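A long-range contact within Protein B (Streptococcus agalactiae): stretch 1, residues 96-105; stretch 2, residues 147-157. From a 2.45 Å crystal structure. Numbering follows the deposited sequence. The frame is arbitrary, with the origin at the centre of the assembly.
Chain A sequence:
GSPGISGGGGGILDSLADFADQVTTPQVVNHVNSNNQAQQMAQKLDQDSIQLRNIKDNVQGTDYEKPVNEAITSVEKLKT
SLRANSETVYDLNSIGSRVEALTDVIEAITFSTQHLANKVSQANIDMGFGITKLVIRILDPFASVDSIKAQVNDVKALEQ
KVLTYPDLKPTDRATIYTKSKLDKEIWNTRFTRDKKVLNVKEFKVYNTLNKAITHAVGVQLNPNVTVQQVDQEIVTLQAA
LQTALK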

ATOM      1  N   GLY A  96      -7.631   1.802 -23.051  1.00 65.25           N
ATOM      2  CA  GLY A  96      -6.834   0.645 -22.697  1.00 70.61           C
ATOM      3  C   GLY A  96      -5.497   1.022 -22.095  1.00 72.06           C
ATOM      4  O   GLY A  96      -5.020   0.365 -21.165  1.00 62.97           O
ATOM      5  N   SER A  97      -4.884   2.084 -22.623  1.00 62.95           N
ATOM      6  CA  SER A  97      -3.615   2.552 -22.077  1.00 63.31           C
ATOM      7  C   SER A  97      -3.775   3.068 -20.653  1.00 68.78           C
ATOM      8  O   SER A  97      -2.828   3.003 -19.862  1.00 63.61           O
ATOM      9  CB  SER A  97      -3.028   3.640 -22.976  1.00 64.14           C
ATOM     10  OG  SER A  97      -2.999   3.220 -24.329  1.00 77.03           O
ATOM     11  N   ARG A  98      -4.958   3.582 -20.309  1.00 62.79           N
ATOM     12  CA  ARG A  98      -5.206   4.021 -18.941  1.00 58.05           C
ATOM     13  C   ARG A  98      -5.433   2.834 -18.012  1.00 54.05           C
ATOM     14  O   ARG A  98      -5.006   2.861 -16.852  1.00 51.42           O
ATOM     15  CB  ARG A  98      -6.403   4.970 -18.904  1.00 51.43           C
ATOM     16  CG  ARG A  98      -6.240   6.186 -19.800  1.00 51.35           C
ATOM     17  CD  ARG A  98      -7.508   7.018 -19.869  1.00 62.27           C
ATOM     18  NE  ARG A  98      -7.370   8.132 -20.804  1.00 59.28           N
ATOM     19  CZ  ARG A  98      -6.799   9.293 -20.503  1.00 57.84           C
ATOM     20  NH1 ARG A  98      -6.311   9.499 -19.287  1.00 55.66           N
ATOM     21  NH2 ARG A  98      -6.714  10.251 -21.416  1.00 66.16           N
ATOM     22  N   VAL A  99      -6.098   1.788 -18.504  1.00 50.20           N
ATOM     23  CA  VAL A  99      -6.312   0.593 -17.694  1.00 51.56           C
ATOM     24  C   VAL A  99      -4.991  -0.124 -17.443  1.00 56.15           C
ATOM     25  O   VAL A  99      -4.728  -0.602 -16.332  1.00 69.04           O
ATOM     26  CB  VAL A  99      -7.343  -0.328 -18.370  1.00 56.20           C
ATOM     27  CG1 VAL A  99      -7.340  -1.707 -17.725  1.00 52.20           C
ATOM     28  CG2 VAL A  99      -8.732   0.292 -18.302  1.00 56.06           C
ATOM     29  N   GLU A 100      -4.134  -0.202 -18.465  1.00 58.33           N
ATOM     30  CA  GLU A 100      -2.841  -0.858 -18.299  1.00 63.56           C
ATOM     31  C   GLU A 100      -1.954  -0.096 -17.323  1.00 59.71           C
ATOM     32  O   GLU A 100      -1.242  -0.705 -16.517  1.00 64.82           O
ATOM     33  CB  GLU A 100      -2.144  -1.000 -19.651  1.00 61.75           C
ATOM     34  CG  GLU A 100      -2.816  -1.973 -20.600  1.00 77.56           C
ATOM     35  CD  GLU A 100      -2.368  -1.784 -22.035  1.00 91.77           C
ATOM     36  OE1 GLU A 100      -1.792  -0.719 -22.344  1.00 81.99           O
ATOM     37  OE2 GLU A 100      -2.592  -2.699 -22.855  1.00101.95           O
ATOM     38  N   ALA A 101      -1.983   1.238 -17.379  1.00 58.71           N
ATOM     39  CA  ALA A 101      -1.165   2.041 -16.478  1.00 55.01           C
ATOM     40  C   ALA A 101      -1.589   1.891 -15.023  1.00 60.61           C
ATOM     41  O   ALA A 101      -0.801   2.207 -14.125  1.00 57.47           O
ATOM     42  CB  ALA A 101      -1.214   3.513 -16.889  1.00 53.11           C
ATOM     43  N   LEU A 102      -2.813   1.420 -14.769  1.00 52.79           N
ATOM     44  CA  LEU A 102      -3.225   1.151 -13.395  1.00 56.39           C
ATOM     45  C   LEU A 102      -2.492  -0.052 -12.819  1.00 53.88           C
ATOM     46  O   LEU A 102      -2.250  -0.106 -11.608  1.00 53.72           O
ATOM     47  CB  LEU A 102      -4.736   0.937 -13.331  1.00 53.32           C
ATOM     48  CG  LEU A 102      -5.578   2.214 -13.304  1.00 55.76           C
ATOM     49  CD1 LEU A 102      -7.054   1.884 -13.435  1.00 54.39           C
ATOM     50  CD2 LEU A 102      -5.309   3.003 -12.032  1.00 51.42           C
ATOM     51  N   THR A 103      -2.135  -1.023 -13.663  1.00 58.53           N
ATOM     52  CA  THR A 103      -1.307  -2.131 -13.200  1.00 57.90           C
ATOM     53  C   THR A 103       0.088  -1.647 -12.827  1.00 54.18           C
ATOM     54  O   THR A 103       0.681  -2.124 -11.853  1.00 57.74           O
ATOM     55  CB  THR A 103      -1.235  -3.220 -14.273  1.00 53.70           C
ATOM     56  OG1 THR A 103      -2.554  -3.711 -14.546  1.00 65.36           O
ATOM     57  CG2 THR A 103      -0.360  -4.376 -13.811  1.00 62.04           C
ATOM     58  N   ASP A 104       0.625  -0.687 -13.587  1.00 55.40           N
ATOM     59  CA  ASP A 104       1.905  -0.089 -13.225  1.00 55.07           C
ATOM     60  C   ASP A 104       1.796   0.729 -11.945  1.00 56.14           C
ATOM     61  O   ASP A 104       2.764   0.816 -11.182  1.00 50.72           O
ATOM     62  CB  ASP A 104       2.424   0.778 -14.372  1.00 45.07           C
ATOM     63  CG  ASP A 104       2.744  -0.031 -15.614  1.00 61.83           C
ATOM     64  OD1 ASP A 104       3.727  -0.802 -15.586  1.00 68.28           O
ATOM     65  OD2 ASP A 104       2.013   0.102 -16.618  1.00 63.31           O
ATOM     66  N   VAL A 105       0.632   1.336 -11.697  1.00 48.59           N
ATOM     67  CA  VAL A 105       0.407   2.025 -10.429  1.00 55.05           C
ATOM     68  C   VAL A 105       0.455   1.031  -9.277  1.00 52.62           C
ATOM     69  O   VAL A 105       1.163   1.234  -8.283  1.00 50.89           O
ATOM     70  CB  VAL A 105      -0.931   2.786 -10.459  1.00 49.25           C
ATOM     71  CG1 VAL A 105      -1.370   3.146  -9.047  1.00 38.48           C
ATOM     72  CG2 VAL A 105      -0.818   4.032 -11.318  1.00 44.61           C
ATOM     73  N   SER A 147       1.936  10.278 -23.691  1.00 57.36           N
ATOM     74  CA  SER A 147       2.277  10.920 -22.426  1.00 54.27           C
ATOM     75  C   SER A 147       1.979  10.014 -21.237  1.00 68.40           C
ATOM     76  O   SER A 147       2.603  10.157 -20.179  1.00 66.39           O
ATOM     77  CB  SER A 147       1.528  12.246 -22.287  1.00 51.47           C
ATOM     78  OG  SER A 147       0.163  12.035 -21.974  1.00 75.78           O
ATOM     79  N   ILE A 148       1.034   9.084 -21.387  1.00 61.07           N
ATOM     80  CA  ILE A 148       0.778   8.109 -20.332  1.00 63.34           C
ATOM     81  C   ILE A 148       1.899   7.078 -20.284  1.00 65.99           C
ATOM     82  O   ILE A 148       2.443   6.774 -19.215  1.00 60.63           O
ATOM     83  CB  ILE A 148      -0.593   7.442 -20.538  1.00 59.80           C
ATOM     84  CG1 ILE A 148      -1.719   8.432 -20.236  1.00 63.19           C
ATOM     85  CG2 ILE A 148      -0.722   6.200 -19.667  1.00 46.24           C
ATOM     86  CD1 ILE A 148      -3.100   7.853 -20.426  1.00 57.57           C
ATOM     87  N   LYS A 149       2.265   6.529 -21.446  1.00 63.25           N
ATOM     88  CA  LYS A 149       3.332   5.536 -21.497  1.00 67.91           C
ATOM     89  C   LYS A 149       4.680   6.139 -21.123  1.00 61.13           C
ATOM     90  O   LYS A 149       5.521   5.451 -20.532  1.00 63.37           O
ATOM     91  CB  LYS A 149       3.393   4.907 -22.889  1.00 58.80           C
ATOM     92  CG  LYS A 149       4.421   3.797 -23.032  1.00 79.21           C
ATOM     93  CD  LYS A 149       4.232   2.727 -21.967  1.00 84.94           C
ATOM     94  CE  LYS A 149       5.571   2.181 -21.495  1.00 82.67           C
ATOM     95  NZ  LYS A 149       5.408   1.135 -20.448  1.00 81.88           N
ATOM     96  N   ALA A 150       4.904   7.412 -21.451  1.00 60.05           N
ATOM     97  CA  ALA A 150       6.141   8.069 -21.044  1.00 58.92           C
ATOM     98  C   ALA A 150       6.210   8.221 -19.530  1.00 60.38           C
ATOM     99  O   ALA A 150       7.291   8.127 -18.939  1.00 60.20           O
ATOM    100  CB  ALA A 150       6.265   9.432 -21.727  1.00 49.15           C
ATOM    101  N   GLN A 151       5.062   8.449 -18.886  1.00 57.75           N
ATOM    102  CA  GLN A 151       5.046   8.592 -17.435  1.00 54.19           C
ATOM    103  C   GLN A 151       5.212   7.248 -16.736  1.00 60.70           C
ATOM    104  O   GLN A 151       5.765   7.191 -15.631  1.00 58.10           O
ATOM    105  CB  GLN A 151       3.751   9.273 -16.993  1.00 55.03           C
ATOM    106  CG  GLN A 151       3.708   9.638 -15.519  1.00 61.12           C
ATOM    107  CD  GLN A 151       4.936  10.402 -15.066  1.00 69.57           C
ATOM    108  OE1 GLN A 151       5.378  11.343 -15.727  1.00 70.46           O
ATOM    109  NE2 GLN A 151       5.496  10.000 -13.930  1.00 63.54           N
ATOM    110  N   VAL A 152       4.743   6.163 -17.357  1.00 55.70           N
ATOM    111  CA  VAL A 152       4.944   4.835 -16.782  1.00 60.75           C
ATOM    112  C   VAL A 152       6.430   4.511 -16.711  1.00 66.74           C
ATOM    113  O   VAL A 152       6.909   3.919 -15.735  1.00 59.62           O
ATOM    114  CB  VAL A 152       4.164   3.781 -17.592  1.00 57.96           C
ATOM    115  CG1 VAL A 152       4.674   2.380 -17.291  1.00 50.02           C
ATOM    116  CG2 VAL A 152       2.675   3.883 -17.298  1.00 55.41           C
ATOM    117  N   ASN A 153       7.188   4.908 -17.737  1.00 61.98           N
ATOM    118  CA  ASN A 153       8.632   4.711 -17.706  1.00 65.05           C
ATOM    119  C   ASN A 153       9.299   5.622 -16.684  1.00 66.77           C
ATOM    120  O   ASN A 153      10.312   5.241 -16.086  1.00 63.86           O
ATOM    121  CB  ASN A 153       9.224   4.941 -19.095  1.00 67.08           C
ATOM    122  CG  ASN A 153       8.754   3.911 -20.104  1.00 71.82           C
ATOM    123  OD1 ASN A 153       8.574   2.739 -19.773  1.00 77.40           O
ATOM    124  ND2 ASN A 153       8.551   4.343 -21.343  1.00 79.64           N
ATOM    125  N   ASP A 154       8.753   6.822 -16.474  1.00 70.31           N
ATOM    126  CA  ASP A 154       9.247   7.684 -15.404  1.00 65.35           C
ATOM    127  C   ASP A 154       9.117   6.997 -14.052  1.00 57.91           C
ATOM    128  O   ASP A 154      10.027   7.069 -13.218  1.00 54.65           O
ATOM    129  CB  ASP A 154       8.486   9.010 -15.403  1.00 61.35           C
ATOM    130  CG  ASP A 154       9.317  10.162 -15.928  1.00 88.51           C
ATOM    131  OD1 ASP A 154      10.359   9.903 -16.567  1.00 89.43           O
ATOM    132  OD2 ASP A 154       8.927  11.326 -15.701  1.00 96.93           O
ATOM    133  N   VAL A 155       7.993   6.318 -13.824  1.00 58.46           N
ATOM    134  CA  VAL A 155       7.785   5.609 -12.566  1.00 63.80           C
ATOM    135  C   VAL A 155       8.765   4.448 -12.443  1.00 63.56           C
ATOM    136  O   VAL A 155       9.388   4.250 -11.393  1.00 64.79           O
ATOM    137  CB  VAL A 155       6.324   5.136 -12.460  1.00 54.41           C
ATOM    138  CG1 VAL A 155       6.175   4.080 -11.374  1.00 60.04           C
ATOM    139  CG2 VAL A 155       5.404   6.319 -12.196  1.00 59.31           C
ATOM    140  N   LYS A 156       8.924   3.670 -13.517  1.00 62.12           N
ATOM    141  CA  LYS A 156       9.836   2.531 -13.478  1.00 63.42           C
ATOM    142  C   LYS A 156      11.276   2.983 -13.259  1.00 61.53           C
ATOM    143  O   LYS A 156      12.017   2.365 -12.486  1.00 62.84           O
ATOM    144  CB  LYS A 156       9.715   1.718 -14.765  1.00 60.08           C
ATOM    145  CG  LYS A 156       8.527   0.769 -14.788  1.00 59.49           C
ATOM    146  CD  LYS A 156       8.326   0.173 -16.171  1.00 63.08           C
ATOM    147  CE  LYS A 156       7.197  -0.844 -16.178  1.00 71.42           C
ATOM    148  NZ  LYS A 156       6.819  -1.234 -17.563  1.00 71.88           N
ATOM    149  N   ALA A 157      11.689   4.060 -13.933  1.00 55.03           N
ATOM    150  CA  ALA A 157      13.014   4.615 -13.689  1.00 59.77           C
ATOM    151  C   ALA A 157      13.129   5.179 -12.279  1.00 60.06           C
ATOM    152  O   ALA A 157      14.202   5.110 -11.670  1.00 61.56           O
ATOM    153  CB  ALA A 157      13.333   5.697 -14.720  1.00 53.96           C
TER

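Two helical segments of one chain, 96-105 and 147-157, lie side by side here. Both helices extend beyond the residues given. Their N-to-C directions differ by 9°, so they run nearly parallel, with a closest approach of 10.1 Å between axes. The contact is modest and buries 318 Å², both sides summed. No hydrogen bond crosses it. Three residues cover the most surface: Ile 148, Asp 104 and Val 152.

Ile 148 contributes the largest area, 88 Å². Its CA-to-CB bond points toward the first helix. The side chain is in the m, t rotamer, and its methyl groups reach three residues. CG2 of Ile 148 lies 3.8 Å from the backbone O of Ser 97 and 3.9 Å from CB of Ala 101. CD1 of Ile 148 approaches CG of Arg 98 at 3.6 Å. The same CD1 also sits over one face of the Arg 98 guanidinium. NH1 and NH2 of Arg 98 are hydrogen-bonded elsewhere in the structure. The Ser 97 carbonyl O that meets Ile 148 accepts a helical hydrogen bond from Ala 101 N at 3.2 Å.

Ala 101 marks the middle of the contact. Its CA is 6.7 Å from CA of Val 152, whereas the CA atoms of Ser 97 and Ile 148 are 7.3 Å apart. These pairs advance by four residues on each helix, about one turn, as expected for two helices in near-parallel register. The small side chain of Ala 101 points toward the second helix. Its CB meets CG2 of Val 152 at 3.9 Å, the same distance as to CG2 of Ile 148. A single methyl thus packs against two residues one turn apart.

Val 152 covers 47 Å² and has chi1 at 163°, in the t well. CG1 of Val 152 lies 3.5 Å from CG of Asp 104. CG2 of Val 152, which meets Ala 101, is also 3.9 Å from OD2 of Asp 104. The acid's carboxylate carbon therefore packs against a methyl group.

Asp 104 loses 73 Å² to the second helix, the most of any residue in the first. Its CA-to-CB bond points toward that helix. The side chain also meets Lys 156, whose CA-to-CB bond points sideways but whose end comes nearer. The lysine chain is extended, with chi2 to chi4 all t. OD1 of Asp 104 is 3.5 Å from CE of Lys 156 and 3.7 Å from NZ of Lys 156. The latter pair forms a salt bridge, but a long one. It adds a charged contact beside the apolar packing.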